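Octenoyl-CoA reductase/carboxylase (Streptomyces sp., PDB 4A0S) carboxylates and reduces 2-octenoyl-CoA with NADPH, a carbon-fixing step that supplies an unusual extender unit for cinnabaramide polyketide biosynthesis. Local coordinates at residues P248-S253 with D267-R272; R305-V310 with V323-R328; I309-T314 with T331-G336. All coordinates share one frame; numbering follows the deposited sequence.

Contact 1 of 3, residues P248-S253 with D267-R272. With NAP (NADP nicotinamide-adenine-dinucleotide phosphate), chain F.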
loop_
_atom_site.group_PDB
_atom_site.type_symbol
_atom_site.label_atom_id
_atom_site.label_comp_id
_atom_site.label_asym_id
_atom_site.label_seq_id
_atom_site.Cartn_x
_atom_site.Cartn_y
_atom_site.Cartn_z
ATOM N N PRO A 248 -8.853 14.265 -16.200
ATOM C CA PRO A 248 -10.203 13.744 -16.064
ATOM C C PRO A 248 -10.844 13.613 -17.424
ATOM O O PRO A 248 -10.635 14.465 -18.286
ATOM C CB PRO A 248 -10.905 14.823 -15.246
ATOM C CG PRO A 248 -10.243 16.096 -15.681
ATOM C CD PRO A 248 -8.797 15.729 -15.999
ATOM N N VAL A 249 -11.581 12.537 -17.645
ATOM C CA VAL A 249 -12.442 12.487 -18.806
ATOM C C VAL A 249 -13.872 12.362 -18.302
ATOM O O VAL A 249 -14.249 11.374 -17.681
ATOM C CB VAL A 249 -12.058 11.375 -19.800
ATOM C CG1 VAL A 249 -12.932 11.449 -21.024
ATOM C CG2 VAL A 249 -10.607 11.524 -20.218
ATOM N N ALA A 250 -14.649 13.407 -18.550
ATOM C CA ALA A 250 -15.999 13.464 -18.061
ATOM C C ALA A 250 -16.885 12.689 -19.001
ATOM O O ALA A 250 -16.787 12.841 -20.212
ATOM C CB ALA A 250 -16.457 14.913 -17.972
ATOM N N VAL A 251 -17.757 11.861 -18.441
ATOM C CA VAL A 251 -18.842 11.294 -19.212
ATOM C C VAL A 251 -20.110 11.968 -18.746
ATOM O O VAL A 251 -20.458 11.912 -17.567
ATOM C CB VAL A 251 -18.951 9.774 -19.075
ATOM C CG1 VAL A 251 -19.967 9.233 -20.082
ATOM C CG2 VAL A 251 -17.601 9.138 -19.273
ATOM N N VAL A 252 -20.783 12.634 -19.680
ATOM C CA VAL A 252 -22.031 13.317 -19.374
ATOM C C VAL A 252 -23.089 12.883 -20.382
ATOM O O VAL A 252 -22.763 12.368 -21.455
ATOM C CB VAL A 252 -21.883 14.862 -19.425
ATOM C CG1 VAL A 252 -20.937 15.357 -18.337
ATOM C CG2 VAL A 252 -21.441 15.333 -20.809
ATOM N N SER A 253 -24.353 13.083 -20.039
ATOM C CA SER A 253 -25.427 12.649 -20.927
ATOM C C SER A 253 -26.022 13.795 -21.728
ATOM O O SER A 253 -26.892 13.565 -22.559
ATOM C CB SER A 253 -26.514 11.907 -20.145
ATOM O OG SER A 253 -27.172 12.785 -19.260
ATOM N N ASP A 267 -11.882 19.444 -19.805
ATOM C CA ASP A 267 -12.054 19.730 -21.222
ATOM C C ASP A 267 -12.111 18.480 -22.083
ATOM O O ASP A 267 -12.377 18.570 -23.288
ATOM C CB ASP A 267 -10.982 20.689 -21.739
ATOM C CG ASP A 267 -9.663 20.020 -21.938
ATOM O OD1 ASP A 267 -9.127 19.486 -20.949
ATOM O OD2 ASP A 267 -9.165 20.032 -23.093
ATOM N N LEU A 268 -11.860 17.328 -21.471
ATOM C CA LEU A 268 -12.073 16.059 -22.141
ATOM C C LEU A 268 -13.409 15.523 -21.698
ATOM O O LEU A 268 -13.612 15.167 -20.532
ATOM C CB LEU A 268 -10.966 15.058 -21.833
ATOM C CG LEU A 268 -9.555 15.538 -22.175
ATOM C CD1 LEU A 268 -8.584 14.444 -21.803
ATOM C CD2 LEU A 268 -9.420 15.942 -23.650
ATOM N N VAL A 269 -14.335 15.515 -22.642
ATOM C CA VAL A 269 -15.697 15.183 -22.346
ATOM C C VAL A 269 -16.203 14.186 -23.355
ATOM O O VAL A 269 -15.970 14.320 -24.561
ATOM C CB VAL A 269 -16.584 16.439 -22.368
ATOM C CG1 VAL A 269 -17.980 16.100 -21.902
ATOM C CG2 VAL A 269 -15.959 17.515 -21.499
ATOM N N ILE A 270 -16.867 13.163 -22.833
ATOM C CA ILE A 270 -17.532 12.165 -23.653
ATOM C C ILE A 270 -19.023 12.275 -23.376
ATOM O O ILE A 270 -19.456 12.109 -22.240
ATOM C CB ILE A 270 -17.036 10.723 -23.337
ATOM C CG1 ILE A 270 -15.575 10.535 -23.755
ATOM C CG2 ILE A 270 -17.902 9.683 -24.020
ATOM C CD1 ILE A 270 -14.953 9.207 -23.278
ATOM N N ASN A 271 -19.810 12.579 -24.404
ATOM C CA ASN A 271 -21.248 12.499 -24.243
ATOM C C ASN A 271 -21.648 11.037 -24.416
ATOM O O ASN A 271 -21.295 10.411 -25.409
ATOM C CB ASN A 271 -21.976 13.401 -25.241
ATOM C CG ASN A 271 -23.452 13.522 -24.931
ATOM O OD1 ASN A 271 -24.168 12.515 -24.849
ATOM N ND2 ASN A 271 -23.921 14.761 -24.731
ATOM N N ARG A 272 -22.377 10.481 -23.455
ATOM C CA ARG A 272 -22.701 9.060 -23.536
ATOM C C ARG A 272 -23.670 8.664 -24.660
ATOM O O ARG A 272 -23.823 7.488 -24.946
ATOM C CB ARG A 272 -23.126 8.498 -22.180
ATOM C CG ARG A 272 -24.453 9.019 -21.664
ATOM C CD ARG A 272 -25.097 7.985 -20.761
ATOM N NE ARG A 272 -24.443 7.920 -19.465
ATOM C CZ ARG A 272 -24.782 7.078 -18.491
ATOM N NH1 ARG A 272 -25.780 6.216 -18.664
ATOM N NH2 ARG A 272 -24.131 7.108 -17.333
HETATM P PA NAP F . -26.056 13.727 -8.687
HETATM O O1A NAP F . -25.538 15.139 -8.222
HETATM O O2A NAP F . -27.498 13.637 -9.089
HETATM O O5B NAP F . -25.181 13.336 -9.890
HETATM C C5B NAP F . -25.354 12.033 -10.410
HETATM C C4B NAP F . -24.922 12.086 -11.866
HETATM O O4B NAP F . -25.060 10.745 -12.357
HETATM C C3B NAP F . -25.824 12.988 -12.736
HETATM O O3B NAP F . -25.010 14.070 -13.142
HETATM C C2B NAP F . -26.095 12.163 -13.984
HETATM O O2B NAP F . -25.084 12.341 -14.975
HETATM C C1B NAP F . -26.014 10.756 -13.512
HETATM N N9A NAP F . -27.348 10.369 -12.988
HETATM C C8A NAP F . -28.275 11.124 -12.377
HETATM N N7A NAP F . -29.328 10.375 -12.025
HETATM C C5A NAP F . -29.047 9.143 -12.424
HETATM C C6A NAP F . -29.753 7.968 -12.362
HETATM N N6A NAP F . -30.949 7.944 -11.775
HETATM N N1A NAP F . -29.196 6.876 -12.862
HETATM C C2A NAP F . -27.984 6.899 -13.410
HETATM N N3A NAP F . -27.284 8.007 -13.515
HETATM C C4A NAP F . -27.803 9.135 -13.021
HETATM O O3 NAP F . -25.779 12.629 -7.555
HETATM P PN NAP F . -24.358 12.444 -6.827
HETATM O O1N NAP F . -24.524 13.337 -5.547
HETATM O O2N NAP F . -23.169 12.682 -7.721
HETATM O O5D NAP F . -24.538 10.915 -6.407
HETATM C C5D NAP F . -24.456 9.980 -7.478
HETATM C C4D NAP F . -24.616 8.631 -6.837
HETATM O O4D NAP F . -23.536 8.516 -5.846
HETATM C C3D NAP F . -25.915 8.489 -6.042
HETATM O O3D NAP F . -26.319 7.130 -6.314
HETATM C C2D NAP F . -25.491 8.662 -4.599
HETATM O O2D NAP F . -26.367 7.948 -3.695
HETATM C C1D NAP F . -24.164 7.933 -4.669
HETATM N N1N NAP F . -23.317 8.531 -3.665
HETATM C C2N NAP F . -22.658 7.670 -2.814
HETATM C C3N NAP F . -21.854 8.256 -1.877
HETATM C C7N NAP F . -21.159 7.331 -0.956
HETATM O O7N NAP F . -21.212 6.105 -1.097
HETATM N N7N NAP F . -20.549 7.957 0.014
HETATM C C4N NAP F . -21.696 9.642 -1.778
HETATM C C5N NAP F . -22.340 10.516 -2.635
HETATM C C6N NAP F . -23.158 9.947 -3.598
HETATM P P2B NAP F . -25.484 11.853 -16.455
HETATM O O1X NAP F . -24.302 12.662 -17.230
HETATM O O2X NAP F . -25.274 10.263 -16.612
HETATM O O3X NAP F . -26.888 12.391 -16.590
HETATM O O HOH W 1 -9.915 17.063 -18.806
HETATM O O HOH W 2 -22.523 9.542 -17.239
HETATM O O HOH W 3 -26.662 14.605 -25.350
#

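Contact 2 of 3, residues R305-V310 with V323-R328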
loop_
_atom_site.group_PDB
_atom_site.type_symbol
_atom_site.label_atom_id
_atom_site.label_comp_id
_atom_site.label_asym_id
_atom_site.label_seq_id
_atom_site.Cartn_x
_atom_site.Cartn_y
_atom_site.Cartn_z
ATOM N N ARG A 305 -4.563 7.470 -23.310
ATOM C CA ARG A 305 -4.557 6.090 -22.832
ATOM C C ARG A 305 -5.921 5.699 -22.310
ATOM O O ARG A 305 -6.765 6.549 -22.073
ATOM C CB ARG A 305 -3.548 5.907 -21.683
ATOM C CG ARG A 305 -2.142 6.364 -21.988
ATOM C CD ARG A 305 -1.192 6.045 -20.834
ATOM N NE ARG A 305 -1.738 6.391 -19.524
ATOM C CZ ARG A 305 -1.506 7.532 -18.888
ATOM N NH1 ARG A 305 -0.759 8.473 -19.440
ATOM N NH2 ARG A 305 -2.046 7.741 -17.696
ATOM N N GLU A 306 -6.115 4.407 -22.098
ATOM C CA GLU A 306 -7.246 3.928 -21.321
ATOM C C GLU A 306 -7.238 4.552 -19.936
ATOM O O GLU A 306 -6.182 4.870 -19.393
ATOM C CB GLU A 306 -7.211 2.415 -21.185
ATOM C CG GLU A 306 -7.467 1.680 -22.484
ATOM C CD GLU A 306 -7.005 0.230 -22.403
ATOM O OE1 GLU A 306 -5.811 -0.013 -22.085
ATOM O OE2 GLU A 306 -7.837 -0.661 -22.635
ATOM N N PRO A 307 -8.425 4.745 -19.358
ATOM C CA PRO A 307 -8.400 5.345 -18.041
ATOM C C PRO A 307 -7.681 4.460 -17.027
ATOM O O PRO A 307 -7.749 3.245 -17.106
ATOM C CB PRO A 307 -9.881 5.483 -17.691
ATOM C CG PRO A 307 -10.578 4.530 -18.548
ATOM C CD PRO A 307 -9.795 4.507 -19.829
ATOM N N ASP A 308 -6.983 5.097 -16.104
ATOM C CA ASP A 308 -6.279 4.421 -15.033
ATOM C C ASP A 308 -7.263 4.144 -13.924
ATOM O O ASP A 308 -7.187 3.126 -13.245
ATOM C CB ASP A 308 -5.173 5.341 -14.545
ATOM C CG ASP A 308 -4.123 5.551 -15.610
ATOM O OD1 ASP A 308 -3.490 4.543 -15.972
ATOM O OD2 ASP A 308 -3.978 6.683 -16.124
ATOM N N ILE A 309 -8.187 5.083 -13.747
ATOM C CA ILE A 309 -9.217 4.959 -12.728
ATOM C C ILE A 309 -10.528 5.312 -13.389
ATOM O O ILE A 309 -10.616 6.310 -14.107
ATOM C CB ILE A 309 -8.981 5.913 -11.541
ATOM C CG1 ILE A 309 -7.660 5.604 -10.829
ATOM C CG2 ILE A 309 -10.142 5.843 -10.521
ATOM C CD1 ILE A 309 -7.167 6.785 -10.009
ATOM N N VAL A 310 -11.533 4.485 -13.146
ATOM C CA VAL A 310 -12.871 4.798 -13.562
ATOM C C VAL A 310 -13.634 5.111 -12.299
ATOM O O VAL A 310 -13.686 4.315 -11.362
ATOM C CB VAL A 310 -13.538 3.637 -14.294
ATOM C CG1 VAL A 310 -14.928 4.030 -14.720
ATOM C CG2 VAL A 310 -12.681 3.218 -15.477
ATOM N N VAL A 323 -15.612 -1.622 -16.077
ATOM C CA VAL A 323 -14.691 -2.752 -15.991
ATOM C C VAL A 323 -13.908 -2.941 -17.290
ATOM O O VAL A 323 -12.705 -3.201 -17.272
ATOM C CB VAL A 323 -15.420 -4.069 -15.607
ATOM C CG1 VAL A 323 -14.485 -5.237 -15.721
ATOM C CG2 VAL A 323 -15.912 -3.982 -14.192
ATOM N N ILE A 324 -14.580 -2.787 -18.415
ATOM C CA ILE A 324 -13.921 -3.023 -19.697
ATOM C C ILE A 324 -12.921 -1.921 -20.020
ATOM O O ILE A 324 -11.792 -2.192 -20.447
ATOM C CB ILE A 324 -14.950 -3.172 -20.833
ATOM C CG1 ILE A 324 -15.733 -4.477 -20.631
ATOM C CG2 ILE A 324 -14.238 -3.168 -22.204
ATOM C CD1 ILE A 324 -17.016 -4.537 -21.395
ATOM N N VAL A 325 -13.339 -0.685 -19.771
ATOM C CA VAL A 325 -12.593 0.493 -20.199
ATOM C C VAL A 325 -11.312 0.746 -19.405
ATOM O O VAL A 325 -10.347 1.259 -19.945
ATOM C CB VAL A 325 -13.501 1.730 -20.197
ATOM C CG1 VAL A 325 -13.685 2.282 -18.781
ATOM C CG2 VAL A 325 -12.985 2.764 -21.128
ATOM N N ALA A 326 -11.299 0.372 -18.133
ATOM C CA ALA A 326 -10.132 0.622 -17.307
ATOM C C ALA A 326 -8.907 -0.070 -17.894
ATOM O O ALA A 326 -9.005 -1.182 -18.380
ATOM C CB ALA A 326 -10.391 0.178 -15.886
ATOM N N ARG A 327 -7.764 0.613 -17.888
ATOM C CA ARG A 327 -6.508 -0.007 -18.312
ATOM C C ARG A 327 -6.243 -1.306 -17.566
ATOM O O ARG A 327 -6.835 -1.565 -16.520
ATOM C CB ARG A 327 -5.329 0.932 -18.072
ATOM C CG ARG A 327 -4.944 1.092 -16.593
ATOM C CD ARG A 327 -3.527 1.595 -16.526
ATOM N NE ARG A 327 -3.158 2.106 -15.214
ATOM C CZ ARG A 327 -2.648 1.382 -14.222
ATOM N NH1 ARG A 327 -2.468 0.068 -14.334
ATOM N NH2 ARG A 327 -2.322 1.987 -13.094
ATOM N N ARG A 328 -5.345 -2.120 -18.126
ATOM C CA ARG A 328 -4.758 -3.234 -17.412
ATOM C C ARG A 328 -4.250 -2.706 -16.104
ATOM O O ARG A 328 -3.511 -1.712 -16.077
ATOM C CB ARG A 328 -3.537 -3.749 -18.152
ATOM C CG ARG A 328 -3.766 -4.896 -19.035
ATOM C CD ARG A 328 -2.431 -5.367 -19.607
ATOM N NE ARG A 328 -1.763 -6.392 -18.797
ATOM C CZ ARG A 328 -2.088 -7.685 -18.794
ATOM N NH1 ARG A 328 -3.115 -8.117 -19.528
ATOM N NH2 ARG A 328 -1.398 -8.542 -18.054
HETATM O O HOH W 4 -7.356 -3.167 -20.697
#

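Contact 3 of 3, residues I309-T314 with T331-G336. With NAP (NADP nicotinamide-adenine-dinucleotide phosphate), chain F.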
loop_
_atom_site.group_PDB
_atom_site.type_symbol
_atom_site.label_atom_id
_atom_site.label_comp_id
_atom_site.label_asym_id
_atom_site.label_seq_id
_atom_site.Cartn_x
_atom_site.Cartn_y
_atom_site.Cartn_z
ATOM N N ILE A 309 -8.187 5.083 -13.747
ATOM C CA ILE A 309 -9.217 4.959 -12.728
ATOM C C ILE A 309 -10.528 5.312 -13.389
ATOM O O ILE A 309 -10.616 6.310 -14.107
ATOM C CB ILE A 309 -8.981 5.913 -11.541
ATOM C CG1 ILE A 309 -7.660 5.604 -10.829
ATOM C CG2 ILE A 309 -10.142 5.843 -10.521
ATOM C CD1 ILE A 309 -7.167 6.785 -10.009
ATOM N N VAL A 310 -11.533 4.485 -13.146
ATOM C CA VAL A 310 -12.871 4.798 -13.562
ATOM C C VAL A 310 -13.634 5.111 -12.299
ATOM O O VAL A 310 -13.686 4.315 -11.362
ATOM C CB VAL A 310 -13.538 3.637 -14.294
ATOM C CG1 VAL A 310 -14.928 4.030 -14.720
ATOM C CG2 VAL A 310 -12.681 3.218 -15.477
ATOM N N PHE A 311 -14.236 6.283 -12.307
ATOM C CA PHE A 311 -14.960 6.809 -11.173
ATOM C C PHE A 311 -16.420 6.453 -11.398
ATOM O O PHE A 311 -17.105 7.040 -12.239
ATOM C CB PHE A 311 -14.741 8.316 -11.117
ATOM C CG PHE A 311 -15.334 8.983 -9.914
ATOM C CD1 PHE A 311 -16.633 9.471 -9.948
ATOM C CD2 PHE A 311 -14.582 9.153 -8.764
ATOM C CE1 PHE A 311 -17.189 10.102 -8.830
ATOM C CE2 PHE A 311 -15.112 9.796 -7.653
ATOM C CZ PHE A 311 -16.431 10.261 -7.686
ATOM N N GLU A 312 -16.863 5.425 -10.681
ATOM C CA GLU A 312 -18.204 4.897 -10.804
ATOM C C GLU A 312 -19.162 5.354 -9.726
ATOM O O GLU A 312 -18.768 5.673 -8.609
ATOM C CB GLU A 312 -18.155 3.374 -10.792
ATOM C CG GLU A 312 -18.201 2.790 -12.146
ATOM C CD GLU A 312 -19.599 2.810 -12.721
ATOM O OE1 GLU A 312 -20.548 3.088 -11.974
ATOM O OE2 GLU A 312 -19.743 2.524 -13.914
ATOM N N HIS A 313 -20.441 5.366 -10.077
ATOM C CA HIS A 313 -21.517 5.613 -9.127
ATOM C C HIS A 313 -22.834 5.558 -9.884
ATOM O O HIS A 313 -23.893 5.452 -9.292
ATOM C CB HIS A 313 -21.359 6.969 -8.471
ATOM C CG HIS A 313 -21.231 8.087 -9.448
ATOM N ND1 HIS A 313 -22.317 8.791 -9.925
ATOM C CD2 HIS A 313 -20.138 8.637 -10.030
ATOM C CE1 HIS A 313 -21.896 9.728 -10.757
ATOM N NE2 HIS A 313 -20.580 9.652 -10.838
ATOM N N THR A 314 -22.732 5.627 -11.208
ATOM C CA THR A 314 -23.892 5.603 -12.080
ATOM C C THR A 314 -24.526 4.235 -12.073
ATOM O O THR A 314 -25.719 4.124 -12.294
ATOM C CB THR A 314 -23.531 5.992 -13.511
ATOM O OG1 THR A 314 -22.180 5.600 -13.790
ATOM C CG2 THR A 314 -23.664 7.491 -13.676
ATOM N N THR A 331 -8.325 0.626 -11.936
ATOM C CA THR A 331 -9.228 0.537 -10.806
ATOM C C THR A 331 -10.546 1.185 -11.165
ATOM O O THR A 331 -10.583 2.315 -11.626
ATOM C CB THR A 331 -8.625 1.239 -9.586
ATOM O OG1 THR A 331 -7.400 0.584 -9.229
ATOM C CG2 THR A 331 -9.594 1.186 -8.394
ATOM N N VAL A 332 -11.615 0.419 -11.016
ATOM C CA VAL A 332 -12.937 0.972 -11.018
ATOM C C VAL A 332 -13.232 1.228 -9.542
ATOM O O VAL A 332 -13.232 0.302 -8.741
ATOM C CB VAL A 332 -13.963 -0.014 -11.587
ATOM C CG1 VAL A 332 -15.357 0.596 -11.505
ATOM C CG2 VAL A 332 -13.610 -0.393 -13.008
ATOM N N VAL A 333 -13.433 2.481 -9.185
ATOM C CA VAL A 333 -13.792 2.808 -7.822
ATOM C C VAL A 333 -15.245 3.229 -7.847
ATOM O O VAL A 333 -15.633 4.073 -8.651
ATOM C CB VAL A 333 -12.849 3.865 -7.187
ATOM C CG1 VAL A 333 -12.828 5.190 -7.993
ATOM C CG2 VAL A 333 -13.193 4.095 -5.712
ATOM N N THR A 334 -16.053 2.606 -6.994
ATOM C CA THR A 334 -17.489 2.835 -7.031
ATOM C C THR A 334 -18.038 3.153 -5.656
ATOM O O THR A 334 -17.648 2.521 -4.665
ATOM C CB THR A 334 -18.254 1.607 -7.582
ATOM O OG1 THR A 334 -19.663 1.867 -7.528
ATOM C CG2 THR A 334 -17.925 0.343 -6.777
ATOM N N CYS A 335 -18.948 4.118 -5.607
ATOM C CA CYS A 335 -19.591 4.486 -4.345
ATOM C C CYS A 335 -21.093 4.519 -4.484
ATOM O O CYS A 335 -21.801 5.038 -3.616
ATOM C CB CYS A 335 -19.122 5.868 -3.900
ATOM S SG CYS A 335 -19.662 7.212 -4.987
ATOM N N GLY A 336 -21.599 3.947 -5.565
ATOM C CA GLY A 336 -23.021 4.076 -5.799
ATOM C C GLY A 336 -23.456 3.311 -7.009
ATOM O O GLY A 336 -22.643 2.739 -7.724
HETATM P PA NAP F . -26.056 13.727 -8.687
HETATM O O1A NAP F . -25.538 15.139 -8.222
HETATM O O2A NAP F . -27.498 13.637 -9.089
HETATM O O5B NAP F . -25.181 13.336 -9.890
HETATM C C5B NAP F . -25.354 12.033 -10.410
HETATM C C4B NAP F . -24.922 12.086 -11.866
HETATM O O4B NAP F . -25.060 10.745 -12.357
HETATM C C3B NAP F . -25.824 12.988 -12.736
HETATM O O3B NAP F . -25.010 14.070 -13.142
HETATM C C2B NAP F . -26.095 12.163 -13.984
HETATM O O2B NAP F . -25.084 12.341 -14.975
HETATM C C1B NAP F . -26.014 10.756 -13.512
HETATM N N9A NAP F . -27.348 10.369 -12.988
HETATM C C8A NAP F . -28.275 11.124 -12.377
HETATM N N7A NAP F . -29.328 10.375 -12.025
HETATM C C5A NAP F . -29.047 9.143 -12.424
HETATM C C6A NAP F . -29.753 7.968 -12.362
HETATM N N6A NAP F . -30.949 7.944 -11.775
HETATM N N1A NAP F . -29.196 6.876 -12.862
HETATM C C2A NAP F . -27.984 6.899 -13.410
HETATM N N3A NAP F . -27.284 8.007 -13.515
HETATM C C4A NAP F . -27.803 9.135 -13.021
HETATM O O3 NAP F . -25.779 12.629 -7.555
HETATM P PN NAP F . -24.358 12.444 -6.827
HETATM O O1N NAP F . -24.524 13.337 -5.547
HETATM O O2N NAP F . -23.169 12.682 -7.721
HETATM O O5D NAP F . -24.538 10.915 -6.407
HETATM C C5D NAP F . -24.456 9.980 -7.478
HETATM C C4D NAP F . -24.616 8.631 -6.837
HETATM O O4D NAP F . -23.536 8.516 -5.846
HETATM C C3D NAP F . -25.915 8.489 -6.042
HETATM O O3D NAP F . -26.319 7.130 -6.314
HETATM C C2D NAP F . -25.491 8.662 -4.599
HETATM O O2D NAP F . -26.367 7.948 -3.695
HETATM C C1D NAP F . -24.164 7.933 -4.669
HETATM N N1N NAP F . -23.317 8.531 -3.665
HETATM C C2N NAP F . -22.658 7.670 -2.814
HETATM C C3N NAP F . -21.854 8.256 -1.877
HETATM C C7N NAP F . -21.159 7.331 -0.956
HETATM O O7N NAP F . -21.212 6.105 -1.097
HETATM N N7N NAP F . -20.549 7.957 0.014
HETATM C C4N NAP F . -21.696 9.642 -1.778
HETATM C C5N NAP F . -22.340 10.516 -2.635
HETATM C C6N NAP F . -23.158 9.947 -3.598
HETATM P P2B NAP F . -25.484 11.853 -16.455
HETATM O O1X NAP F . -24.302 12.662 -17.230
HETATM O O2X NAP F . -25.274 10.263 -16.612
HETATM O O3X NAP F . -26.888 12.391 -16.590
HETATM O O HOH W 5 -21.074 1.826 -9.596
#

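Contact 1 of 3, residues P248-S253 with D267-R272
Arg272 meets strand 247-252 at its C-terminal end, and its backbone N gives a hydrogen bond to Val252 O (2.8 Å). Its CB touches Val251 CG1 at 3.9 Å. CG lies between the backbone N and the carbonyl carbon (chi1 68°), a position in which it rests 3.8 Å from Ser253 CA. A bend at chi3 (75°) places NE near the NADP 2'-phosphate. Oxygen O2X of that phosphate sits over one face of the guanidinium, 3.4 Å from NH2. NH2 also gives a hydrogen bond in the guanidinium plane to a water, and this water donates to O2X and to Val251 O. Ser253 OG donates to phosphate oxygen O3X at 2.7 Å. The two strands run parallel, 20° apart, as the ends of a beta-alpha-beta unit of the Rossmann fold; there the C-terminal end of the sheet's second strand, here 247-252, commonly receives the adenosine ribose. Further back, Ile270 N bonds Ala250 O at 2.6 Å. On the face toward helix 255-263, Val252 CG2 packs on Val269 CG1 at 3.7 Å. On the other face, Ile270 CD1 lies against Val249 CG1. Asn271 caps the next helix through OD1 to Ala273 N, while ND2 reaches Ser253 O through a water. An alanine here would probably leave Ala273 N without its cap and break that water bridge.

Contact 2 of 3, residues R305-V310 with V323-R328
Ala326 is the first residue to leave the helix, and Arg327 N right after it gives a nearly straight hydrogen bond to Pro307 O (2.7 Å, 179° at the hydrogen). The loop before strand 309-312 is thus tied to the end of helix 316-325. Beside this bond, Arg327 CB packs on Glu306 CB at 3.9 Å. The Arg327 chain runs extended from CG to NE. NE makes a salt bridge to Asp308 OD1 at 2.6 Å. It uses the anti lone pair of OD1, which lies near the guanidinium plane, yet the carboxylate and guanidinium planes are turned 65° apart. The other oxygen, Asp308 OD2, takes Arg305 NH2 on its syn lone pair at 2.7 Å and also accepts from Ile223 N. One carboxylate therefore joins two arginines, and it would probably offset the repulsion between them. Arg327 NH1 is held by Arg328 O at 2.7 Å, which helps to fix the turn of the guanidinium. Apolar contacts lie on the inner side. Val325 CG1 sits between the backbone N and the carbonyl carbon (chi1 79°), where it meets Val310 CG2 at 3.6 Å and the Pro307 ring at CG. Val310 CG2 also touches Ala326 CB at 3.8 Å. Arg328 turns to a second subunit and bonds Met156 O and Leu157 O there. Helix 316-325 here packs against the start of strand 309-312, as the connecting helix does in a beta-alpha-beta crossover of a Rossmann fold.

Contact 3 of 3, residues I309-T314 with T331-G336
Glu312 OE1 is gripped by three groups: a water at 2.7 Å, Gly315 N, and, weakly, His313 N at 3.0 Å. The same water is bonded to Thr334 OG1 and Gly336 O, so it bridges the ends of the two strands. Thr334 OG1 is also bonded to Asn347 ND2 of a second subunit. Glu312 OE2 is held by Ser322 and Thr318 of helix 316-325. Between the backbone and this buried carboxylate, Glu312 CG lies alongside Val332, 3.6 Å from its CG1. A bend at chi2 (-77°) turns CD away from a straight course, and the carboxylate beyond it meets the water and helix 316-325. The backbones pair in parallel. Glu312 N gives Val333 O a 2.7 Å bond, but at the strand ends Cys335 N reaches Glu312 O only weakly, at 3.4 Å. On the opposite face Ile309 CG2 packs on Val333 CG1 at 3.7 Å, and Phe311 CD2 comes near the same methyl. Past the strands, His313 CB touches Cys335 SG at 3.9 Å. The imidazole is held by NE2 to Trp227 O. Its ND1 lies 3.5 Å from NADP C5D, and NADP C4B sits at the ring edge, in plane. Cys335 SG packs near nicotinamide C2N. Gly336 has no side chain, and a CB there would run into ribose atom C1D. Neighbouring parallel strands whose C-terminal ends open into loops lining the dinucleotide are typical of the Rossmann fold, here in its second half, with Cys335 and Gly336 next to the nicotinamide riboside and His313 reaching the adenosine ribose too.

How the contacts relate
From the N terminus, contact 1 closes first: the chain leaves strand 247-252, runs through helix 255-263 and returns as strand 269-271, outermost in this chain's sheet. Helix 285-303 then leads to strand 309-312, which contacts 2 and 3 both use. Contact 2 closes on the end of helix 316-325, and contact 3 on the next strand, 331-334. The two loops overlap, contact 2 opening and closing a little earlier, and they share Ile309 and Val310. Strand 223-226 lies in the sheet between the strands of contact 1 and those of contact 3. At the nucleotide end these two come together: Arg272 NH2 packs on Thr314 CG2, and both touch the same NADP. Contact 2 joins the N-terminal end of strand 309-312 to helix 316-325.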